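PDB 6SCE: uncharacterized protein from Thermus thermophilus HB8, which is a DNA nuclease of type III CRISPR defence, switched on when cyclic oligoadenylate binds, probably at its CARF domains. Local coordinates for residues A89-V94 with R407-D412. Numbering follows the deposited sequence.
Sequences AKYWAV and RLLLLD. With nucleotides of chain B.
Where the two CARF-like Rossmann domains of this chain face each other over the bound oligoadenylate, Y91 of helix 90-100 meets L409 and L411 of the opposing domain. The CD1 methyl of L409 lies over the middle of one face of the Y91 ring, 3.9 Å from its centroid and 9° off the normal, a CH-pi contact. L411 CD1 reaches the ring obliquely and also touches V94 CG1, at 3.6 Å, one helical turn on. With its CG anti to the backbone N (chi1 171°), Y91 sends its ring across to the strand, and a water joins its OH (2.6 Å) to L410 O; R95 also bonds this hydroxyl. The same helix start holds the activator. K90 N gives the A1 OP1 of chain B a nearly straight hydrogen bond of 3.0 Å, while K90 NZ reaches OP2 at 2.7 Å and also bonds the carbonyls of N380 and G382 in the other domain. A methionine in place of K90 would keep the backbone bond but would probably leave OP2 and both carbonyls without their shared donor. A helix N-terminus presented to phosphate is a recurrent feature of Rossmann-like folds, used here at the CARF interface.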
loop_
_atom_site.group_PDB
_atom_site.type_symbol
_atom_site.label_atom_id
_atom_site.label_comp_id
_atom_site.label_asym_id
_atom_site.label_seq_id
_atom_site.Cartn_x
_atom_site.Cartn_y
_atom_site.Cartn_z
ATOM N N ALA A 89 -5.007 8.673 -9.378
ATOM C CA ALA A 89 -4.237 7.658 -10.058
ATOM C C ALA A 89 -3.215 8.255 -11.061
ATOM O O ALA A 89 -3.536 9.141 -11.882
ATOM C CB ALA A 89 -5.188 6.684 -10.747
ATOM N N LYS A 90 -1.988 7.740 -11.044
ATOM C CA LYS A 90 -0.960 8.268 -11.927
ATOM C C LYS A 90 -1.325 8.133 -13.423
ATOM O O LYS A 90 -0.846 8.895 -14.268
ATOM C CB LYS A 90 0.405 7.616 -11.620
ATOM C CG LYS A 90 0.832 7.983 -10.204
ATOM C CD LYS A 90 2.140 7.393 -9.717
ATOM C CE LYS A 90 2.109 5.922 -9.451
ATOM N NZ LYS A 90 2.012 5.524 -8.017
ATOM N N TYR A 91 -2.169 7.154 -13.730
ATOM C CA TYR A 91 -2.725 6.995 -15.050
ATOM C C TYR A 91 -3.279 8.306 -15.605
ATOM O O TYR A 91 -3.024 8.640 -16.743
ATOM C CB TYR A 91 -3.811 5.921 -15.001
ATOM C CG TYR A 91 -4.635 5.799 -16.258
ATOM C CD1 TYR A 91 -4.202 5.036 -17.355
ATOM C CD2 TYR A 91 -5.869 6.439 -16.351
ATOM C CE1 TYR A 91 -4.980 4.932 -18.512
ATOM C CE2 TYR A 91 -6.637 6.343 -17.490
ATOM C CZ TYR A 91 -6.202 5.584 -18.565
ATOM O OH TYR A 91 -7.020 5.532 -19.681
ATOM N N TRP A 92 -4.070 9.014 -14.808
ATOM C CA TRP A 92 -4.682 10.243 -15.232
ATOM C C TRP A 92 -3.694 11.386 -15.282
ATOM O O TRP A 92 -3.832 12.240 -16.118
ATOM C CB TRP A 92 -5.906 10.573 -14.372
ATOM C CG TRP A 92 -7.071 9.764 -14.783
ATOM C CD1 TRP A 92 -7.648 8.692 -14.134
ATOM C CD2 TRP A 92 -7.770 9.923 -16.010
ATOM N NE1 TRP A 92 -8.693 8.206 -14.904
ATOM C CE2 TRP A 92 -8.784 8.950 -16.050
ATOM C CE3 TRP A 92 -7.645 10.822 -17.073
ATOM C CZ2 TRP A 92 -9.683 8.857 -17.125
ATOM C CZ3 TRP A 92 -8.535 10.725 -18.138
ATOM C CH2 TRP A 92 -9.533 9.737 -18.147
ATOM N N ALA A 93 -2.676 11.381 -14.422
ATOM C CA ALA A 93 -1.595 12.346 -14.556
ATOM C C ALA A 93 -0.951 12.208 -15.931
ATOM O O ALA A 93 -0.682 13.205 -16.624
ATOM C CB ALA A 93 -0.564 12.159 -13.467
ATOM N N VAL A 94 -0.711 10.974 -16.337
ATOM C CA VAL A 94 -0.086 10.761 -17.627
ATOM C C VAL A 94 -0.964 11.292 -18.773
ATOM O O VAL A 94 -0.456 11.978 -19.677
ATOM C CB VAL A 94 0.235 9.290 -17.856
ATOM C CG1 VAL A 94 0.616 9.039 -19.304
ATOM C CG2 VAL A 94 1.357 8.844 -16.931
ATOM N N ARG A 407 -7.220 -5.484 -14.229
ATOM C CA ARG A 407 -6.948 -5.455 -15.665
ATOM C C ARG A 407 -5.955 -4.337 -15.900
ATOM O O ARG A 407 -5.923 -3.367 -15.131
ATOM C CB ARG A 407 -8.256 -5.142 -16.421
ATOM C CG ARG A 407 -9.040 -4.115 -15.593
ATOM C CD ARG A 407 -10.099 -3.318 -16.292
ATOM N NE ARG A 407 -10.270 -2.020 -15.623
ATOM C CZ ARG A 407 -11.149 -1.102 -16.004
ATOM N NH1 ARG A 407 -11.986 -1.356 -17.006
ATOM N NH2 ARG A 407 -11.219 0.059 -15.371
ATOM N N LEU A 408 -5.140 -4.461 -16.933
ATOM C CA LEU A 408 -4.252 -3.408 -17.290
ATOM C C LEU A 408 -4.924 -2.468 -18.255
ATOM O O LEU A 408 -5.471 -2.878 -19.288
ATOM C CB LEU A 408 -2.992 -3.922 -17.954
ATOM C CG LEU A 408 -2.194 -4.963 -17.247
ATOM C CD1 LEU A 408 -1.041 -5.322 -18.150
ATOM C CD2 LEU A 408 -1.686 -4.467 -15.911
ATOM N N LEU A 409 -4.854 -1.193 -17.941
ATOM C CA LEU A 409 -5.189 -0.158 -18.885
ATOM C C LEU A 409 -3.997 0.143 -19.761
ATOM O O LEU A 409 -2.876 0.326 -19.280
ATOM C CB LEU A 409 -5.595 1.099 -18.157
ATOM C CG LEU A 409 -6.604 0.880 -17.050
ATOM C CD1 LEU A 409 -6.884 2.220 -16.406
ATOM C CD2 LEU A 409 -7.870 0.224 -17.607
ATOM N N LEU A 410 -4.213 0.164 -21.071
ATOM C CA LEU A 410 -3.167 0.499 -22.014
ATOM C C LEU A 410 -3.244 1.995 -22.232
ATOM O O LEU A 410 -4.326 2.536 -22.482
ATOM C CB LEU A 410 -3.382 -0.232 -23.361
ATOM C CG LEU A 410 -3.626 -1.730 -23.227
ATOM C CD1 LEU A 410 -3.817 -2.322 -24.628
ATOM C CD2 LEU A 410 -2.456 -2.398 -22.515
ATOM N N LEU A 411 -2.113 2.682 -22.119
ATOM C CA LEU A 411 -2.135 4.133 -22.164
ATOM C C LEU A 411 -2.661 4.723 -23.500
ATOM O O LEU A 411 -3.314 5.745 -23.474
ATOM C CB LEU A 411 -0.766 4.707 -21.812
ATOM C CG LEU A 411 -0.649 5.028 -20.298
ATOM C CD1 LEU A 411 -1.537 6.193 -19.902
ATOM C CD2 LEU A 411 -0.964 3.804 -19.435
ATOM N N ASP A 412 -2.413 4.069 -24.627
ATOM C CA ASP A 412 -2.955 4.533 -25.910
ATOM C C ASP A 412 -4.359 3.991 -26.254
ATOM O O ASP A 412 -4.857 4.245 -27.343
ATOM C CB ASP A 412 -1.976 4.249 -27.039
ATOM C CG ASP A 412 -0.684 5.028 -26.907
ATOM O OD1 ASP A 412 -0.700 6.154 -26.408
ATOM O OD2 ASP A 412 0.351 4.513 -27.313
ATOM P P A B 1 -1.734 5.486 -7.578
ATOM O OP1 A B 1 -1.654 5.554 -9.072
ATOM O OP2 A B 1 -0.442 5.678 -6.812
ATOM O "O5'" A B 1 -2.820 6.568 -7.134
ATOM C "C5'" A B 1 -2.814 7.139 -5.829
ATOM C "C4'" A B 1 -4.232 7.525 -5.480
ATOM O "O4'" A B 1 -5.003 6.326 -5.210
ATOM C "C3'" A B 1 -4.332 8.413 -4.236
ATOM O "O3'" A B 1 -4.493 9.769 -4.671
ATOM C "C2'" A B 1 -5.553 7.837 -3.504
ATOM O "O2'" A B 1 -6.751 8.440 -3.945
ATOM C "C1'" A B 1 -5.508 6.366 -3.895
ATOM N N9 A B 1 -4.650 5.533 -3.051
ATOM C C8 A B 1 -3.733 4.618 -3.487
ATOM N N7 A B 1 -3.124 4.015 -2.498
ATOM C C5 A B 1 -3.690 4.548 -1.352
ATOM C C6 A B 1 -3.462 4.311 0.017
ATOM N N6 A B 1 -2.557 3.446 0.467
ATOM N N1 A B 1 -4.204 5.015 0.908
ATOM C C2 A B 1 -5.099 5.893 0.432
ATOM N N3 A B 1 -5.385 6.206 -0.832
ATOM C C4 A B 1 -4.634 5.491 -1.685
HETATM O O HOH W 1 -6.416 3.751 -21.530
#